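Local coordinates for carbohydrate binding module (Uncultured bacterium, PDB 2W3J), which probably binds uronic acid sugars in a calcium-dependent manner, as a family 35 carbohydrate-binding module with a beta-sandwich fold, at residues H22-D32 with G117-R125. Sequence-based numbering, arbitrary orientation. Where two conformers were deposited one is given.
Sequences HAGYTGTGFID and GLANIDSIR. With CA (calcium ion), chain C; CA (calcium ion), chain B.
A calcium site, probably structural, joins the loop around Thr26 to Asp122, whose OD1 and backbone O each lie 2.4 Å from the ion. The carbonyls of Thr26 and Gly29, brought together by a type II' turn, bind the same calcium, and Glu5 and Glu6 complete the shell. Asp122 CG is anti to the backbone N (chi1 179°), which carries the carboxylate to the loop; there Thr26 N donates to Asp122 OD1 (2.9 Å) from its syn side, 21° out of the carboxylate plane, while OD2 forms a salt bridge with Arg58. Next along the strand, Ile31 and Ile121 form a single antiparallel hydrogen-bonded pair, Ile31 N reaching Ile121 O at 2.9 Å, nearly straight, and Ile121 N returning to Ile31 O at 3.1 Å. Asn120 lies between Phe30 and the second calcium. Its ND2 is 3.6 Å from Phe30 CE1, amide and ring planes 24° apart, and shares a water with His22 NE2; OD1 accepts from two calcium-bound waters. Asp32 OD1 binds that ion directly. A leucine in place of Asn120 would probably take the side-chain acceptor from both waters, one keeping Leu118 O, and break the water link to His22. One calcium beside strands 2-5 and 120-126 and another among end loops, probably serving the uronic-acid site, are consistent with the beta-sandwich of family 35 modules.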
ATOM      1  N   HIS A  22       2.582  -7.647  15.200  1.00 17.46           N
ATOM      2  CA  HIS A  22       3.055  -6.389  15.791  1.00 16.95           C
ATOM      3  C   HIS A  22       1.885  -5.462  16.069  1.00 16.88           C
ATOM      4  O   HIS A  22       1.179  -5.039  15.146  1.00 17.68           O
ATOM      5  CB  HIS A  22       4.075  -5.684  14.872  1.00 16.63           C
ATOM      6  CG  HIS A  22       5.190  -6.561  14.416  1.00 17.49           C
ATOM      7  ND1 HIS A  22       6.235  -6.922  15.241  1.00 17.20           N
ATOM      8  CD2 HIS A  22       5.444  -7.137  13.213  1.00 15.38           C
ATOM      9  CE1 HIS A  22       7.074  -7.701  14.578  1.00 16.92           C
ATOM     10  NE2 HIS A  22       6.617  -7.843  13.340  1.00 17.86           N
ATOM     11  N   ALA A  23       1.667  -5.110  17.338  1.00 16.44           N
ATOM     12  CA  ALA A  23       0.580  -4.207  17.710  1.00 16.91           C
ATOM     13  C   ALA A  23       0.705  -2.825  17.083  1.00 17.09           C
ATOM     14  O   ALA A  23       1.821  -2.398  16.707  1.00 17.16           O
ATOM     15  CB  ALA A  23       0.455  -4.115  19.239  1.00 17.56           C
ATOM     16  N   GLY A  24      -0.420  -2.129  16.945  1.00 16.18           N
ATOM     17  CA  GLY A  24      -0.375  -0.754  16.460  1.00 16.52           C
ATOM     18  C   GLY A  24      -0.959  -0.560  15.077  1.00 16.40           C
ATOM     19  O   GLY A  24      -1.081   0.579  14.605  1.00 17.14           O
ATOM     20  N   TYR A  25      -1.315  -1.667  14.425  1.00 15.95           N
ATOM     21  CA  TYR A  25      -1.988  -1.602  13.126  1.00 15.68           C
ATOM     22  C   TYR A  25      -3.414  -1.024  13.269  1.00 16.41           C
ATOM     23  O   TYR A  25      -3.959  -0.882  14.386  1.00 17.13           O
ATOM     24  CB  TYR A  25      -2.063  -2.998  12.476  1.00 14.05           C
ATOM     25  CG  TYR A  25      -2.675  -3.999  13.434  1.00 14.60           C
ATOM     26  CD1 TYR A  25      -4.075  -4.112  13.580  1.00 13.66           C
ATOM     27  CD2 TYR A  25      -1.860  -4.805  14.203  1.00 16.58           C
ATOM     28  CE1 TYR A  25      -4.611  -5.014  14.478  1.00 18.26           C
ATOM     29  CE2 TYR A  25      -2.397  -5.703  15.116  1.00 16.73           C
ATOM     30  CZ  TYR A  25      -3.757  -5.790  15.250  1.00 18.11           C
ATOM     31  OH  TYR A  25      -4.247  -6.705  16.163  1.00 20.61           O
ATOM     32  N   THR A  26      -4.019  -0.693  12.143  1.00 16.55           N
ATOM     33  CA  THR A  26      -5.427  -0.340  12.105  1.00 16.82           C
ATOM     34  C   THR A  26      -6.188  -1.447  11.367  1.00 17.80           C
ATOM     35  O   THR A  26      -5.587  -2.325  10.745  1.00 15.15           O
ATOM     36  CB  THR A  26      -5.656   1.004  11.417  1.00 17.57           C
ATOM     37  OG1 THR A  26      -5.130   0.950  10.090  1.00 17.70           O
ATOM     38  CG2 THR A  26      -4.969   2.134  12.187  1.00 19.17           C
ATOM     39  N   GLY A  27      -7.513  -1.461  11.464  1.00 17.86           N
ATOM     40  CA  GLY A  27      -8.250  -2.583  10.908  1.00 18.78           C
ATOM     41  C   GLY A  27      -7.887  -3.864  11.634  1.00 18.81           C
ATOM     42  O   GLY A  27      -7.604  -3.837  12.848  1.00 20.76           O
ATOM     43  N   THR A  28      -7.889  -4.979  10.913  1.00 18.90           N
ATOM     44  CA  THR A  28      -7.675  -6.311  11.500  1.00 19.64           C
ATOM     45  C   THR A  28      -6.193  -6.687  11.626  1.00 17.52           C
ATOM     46  O   THR A  28      -5.836  -7.675  12.294  1.00 16.67           O
ATOM     47  CB  THR A  28      -8.355  -7.452  10.622  1.00 19.36           C
ATOM     48  OG1 THR A  28      -7.655  -7.611   9.361  1.00 25.69           O
ATOM     49  CG2 THR A  28      -9.774  -7.160  10.355  1.00 24.54           C
ATOM     50  N   GLY A  29      -5.319  -5.949  10.943  1.00 15.36           N
ATOM     51  CA  GLY A  29      -3.941  -6.436  10.860  1.00 13.82           C
ATOM     52  C   GLY A  29      -3.210  -5.731   9.754  1.00 14.02           C
ATOM     53  O   GLY A  29      -3.480  -4.570   9.489  1.00 14.46           O
ATOM     54  N   PHE A  30      -2.301  -6.435   9.105  1.00 13.62           N
ATOM     55  CA  PHE A  30      -1.503  -5.807   8.055  1.00 13.39           C
ATOM     56  C   PHE A  30      -1.044  -6.914   7.140  1.00 13.31           C
ATOM     57  O   PHE A  30      -1.205  -8.106   7.463  1.00 13.38           O
ATOM     58  CB  PHE A  30      -0.264  -5.120   8.664  1.00 13.19           C
ATOM     59  CG  PHE A  30       0.514  -5.985   9.626  1.00 13.65           C
ATOM     60  CD1 PHE A  30       1.506  -6.858   9.170  1.00 12.46           C
ATOM     61  CD2 PHE A  30       0.257  -5.919  10.996  1.00 13.73           C
ATOM     62  CE1 PHE A  30       2.239  -7.675  10.051  1.00 13.75           C
ATOM     63  CE2 PHE A  30       1.025  -6.719  11.886  1.00 12.77           C
ATOM     64  CZ  PHE A  30       2.001  -7.589  11.402  1.00 13.35           C
ATOM     65  N   ILE A  31      -0.488  -6.526   5.989  1.00 13.03           N
ATOM     66  CA  ILE A  31       0.064  -7.499   5.048  1.00 13.08           C
ATOM     67  C   ILE A  31       1.536  -7.800   5.365  1.00 13.99           C
ATOM     68  O   ILE A  31       2.336  -6.905   5.511  1.00 13.78           O
ATOM     69  CB  ILE A  31      -0.028  -6.986   3.604  1.00 13.44           C
ATOM     70  CG1 ILE A  31      -1.499  -6.712   3.224  1.00 16.88           C
ATOM     71  CG2 ILE A  31       0.628  -7.976   2.633  1.00 12.84           C
ATOM     72  CD1 ILE A  31      -2.473  -7.847   3.517  1.00 19.61           C
ATOM     73  N   ASP A  32       1.863  -9.077   5.475  1.00 13.21           N
ATOM     74  CA  ASP A  32       3.258  -9.490   5.683  1.00 14.67           C
ATOM     75  C   ASP A  32       3.623 -10.339   4.476  1.00 14.46           C
ATOM     76  O   ASP A  32       3.209 -11.495   4.360  1.00 14.85           O
ATOM     77  CB  ASP A  32       3.344 -10.291   6.997  1.00 14.35           C
ATOM     78  CG  ASP A  32       4.749 -10.653   7.396  1.00 19.10           C
ATOM     79  OD1 ASP A  32       5.635 -10.712   6.532  1.00 16.78           O
ATOM     80  OD2 ASP A  32       4.959 -10.922   8.605  1.00 24.61           O
ATOM     81  N   GLY A 117      11.195  -8.375   0.159  1.00 17.85           N
ATOM     82  CA  GLY A 117       9.744  -8.145  -0.031  1.00 15.75           C
ATOM     83  C   GLY A 117       9.292  -6.755   0.379  1.00 15.20           C
ATOM     84  O   GLY A 117      10.085  -5.805   0.438  1.00 14.14           O
ATOM     85  N   LEU A 118       7.984  -6.607   0.647  1.00 14.16           N
ATOM     86  CA  LEU A 118       7.493  -5.337   1.163  1.00 13.94           C
ATOM     87  C   LEU A 118       7.696  -5.189   2.676  1.00 14.25           C
ATOM     88  O   LEU A 118       7.815  -6.180   3.402  1.00 14.71           O
ATOM     89  CB  LEU A 118       5.997  -5.199   0.856  1.00 14.03           C
ATOM     90  CG  LEU A 118       5.615  -5.259  -0.638  1.00 13.29           C
ATOM     91  CD1 LEU A 118       4.088  -5.135  -0.805  1.00 15.74           C
ATOM     92  CD2 LEU A 118       6.348  -4.087  -1.363  1.00 12.84           C
ATOM     93  N   ALA A 119       7.751  -3.943   3.134  1.00 13.27           N
ATOM     94  CA  ALA A 119       7.495  -3.640   4.545  1.00 13.06           C
ATOM     95  C   ALA A 119       6.109  -4.200   4.887  1.00 13.06           C
ATOM     96  O   ALA A 119       5.307  -4.530   4.001  1.00 12.76           O
ATOM     97  CB  ALA A 119       7.514  -2.144   4.774  1.00 12.61           C
ATOM     98  N   ASN A 120       5.817  -4.319   6.175  1.00 12.23           N
ATOM     99  CA  ASN A 120       4.477  -4.763   6.573  1.00 12.68           C
ATOM    100  C   ASN A 120       3.543  -3.602   6.288  1.00 12.25           C
ATOM    101  O   ASN A 120       3.732  -2.523   6.818  1.00 13.82           O
ATOM    102  CB  ASN A 120       4.456  -5.106   8.067  1.00 13.23           C
ATOM    103  CG  ASN A 120       5.260  -6.351   8.371  1.00 14.02           C
ATOM    104  OD1 ASN A 120       5.492  -7.191   7.487  1.00 14.12           O
ATOM    105  ND2 ASN A 120       5.626  -6.525   9.649  1.00 13.27           N
ATOM    106  N   ILE A 121       2.523  -3.835   5.470  1.00 11.45           N
ATOM    107  CA  ILE A 121       1.680  -2.699   5.014  1.00 11.52           C
ATOM    108  C   ILE A 121       0.351  -2.688   5.768  1.00 10.36           C
ATOM    109  O   ILE A 121      -0.440  -3.635   5.661  1.00 12.74           O
ATOM    110  CB  ILE A 121       1.401  -2.777   3.522  1.00 12.59           C
ATOM    111  CG1 ILE A 121       2.728  -2.879   2.727  1.00 11.88           C
ATOM    112  CG2 ILE A 121       0.533  -1.528   3.088  1.00 11.72           C
ATOM    113  CD1 ILE A 121       3.667  -1.688   2.996  1.00 12.56           C
ATOM    114  N   ASP A 122       0.153  -1.650   6.575  1.00 11.07           N
ATOM    115  CA  ASP A 122      -1.051  -1.539   7.422  1.00 12.14           C
ATOM    116  C   ASP A 122      -2.250  -1.076   6.582  1.00 13.29           C
ATOM    117  O   ASP A 122      -3.362  -1.595   6.701  1.00 13.42           O
ATOM    118  CB  ASP A 122      -0.776  -0.523   8.529  1.00 12.40           C
ATOM    119  CG  ASP A 122      -1.968  -0.321   9.426  1.00 15.43           C
ATOM    120  OD1 ASP A 122      -2.683  -1.331   9.678  1.00 14.88           O
ATOM    121  OD2 ASP A 122      -2.150   0.826   9.874  1.00 19.69           O
ATOM    122  N   SER A 123      -2.018  -0.073   5.757  1.00 13.52           N
ATOM    123  CA  SER A 123      -3.126   0.532   5.016  1.00 12.77           C
ATOM    124  C   SER A 123      -2.579   1.480   3.967  1.00 13.46           C
ATOM    125  O   SER A 123      -1.409   1.890   4.004  1.00 14.18           O
ATOM    126  CB  SER A 123      -3.988   1.356   5.997  1.00 11.82           C
ATOM    127  OG  SER A 123      -3.194   2.391   6.631  1.00 15.13           O
ATOM    128  N   ILE A 124      -3.443   1.844   3.034  1.00 12.62           N
ATOM    129  CA  ILE A 124      -3.174   2.979   2.168  1.00 14.45           C
ATOM    130  C   ILE A 124      -4.374   3.941   2.263  1.00 14.95           C
ATOM    131  O   ILE A 124      -5.513   3.498   2.291  1.00 15.60           O
ATOM    132  CB  ILE A 124      -2.826   2.581   0.704  1.00 14.72           C
ATOM    133  CG1 ILE A 124      -2.367   3.815  -0.067  1.00 14.77           C
ATOM    134  CG2 ILE A 124      -3.964   1.868  -0.060  1.00 15.17           C
ATOM    135  CD1 ILE A 124      -1.872   3.439  -1.450  1.00 18.27           C
ATOM    136  N   ARG A 125      -4.062   5.227   2.400  1.00 16.54           N
ATOM    137  CA  ARG A 125      -5.077   6.279   2.533  0.50 17.83           C
ATOM    138  C   ARG A 125      -4.955   7.186   1.316  1.00 18.41           C
ATOM    139  O   ARG A 125      -3.884   7.730   1.064  1.00 19.37           O
ATOM    140  CB  ARG A 125      -4.798   7.096   3.797  0.50 17.98           C
ATOM    141  CG  ARG A 125      -5.860   8.170   4.135  0.50 19.79           C
ATOM    142  CD  ARG A 125      -5.373   9.062   5.253  0.50 21.59           C
ATOM    143  NE  ARG A 125      -5.064   8.331   6.478  0.50 21.35           N
ATOM    144  CZ  ARG A 125      -5.958   8.067   7.425  0.50 22.47           C
ATOM    145  NH1 ARG A 125      -7.218   8.455   7.275  0.50 22.69           N
ATOM    146  NH2 ARG A 125      -5.597   7.403   8.516  0.50 22.20           N
TER
HETATM  147 CA    CA C1139      -4.437  -2.560   8.639  1.00 22.79          CA
HETATM  148 CA    CA B1138       7.304  -9.791   5.158  1.00 29.47          CA
HETATM  149  O   HOH W   1       7.066  -8.820  10.897  0.50 10.76           O
HETATM  150  O   HOH W   2      -4.075   3.241   8.949  1.00 27.24           O
HETATM  151  O   HOH W   3       6.120  -7.713   4.776  1.00 14.07           O
HETATM  152  O   HOH W   4       8.621  -9.024   3.285  1.00 18.44           O
HETATM  153  O   HOH W   5       7.910  -8.517   7.269  1.00 20.56           O
HETATM  154  O   HOH W   6       8.874 -11.418   5.830  1.00 18.93           O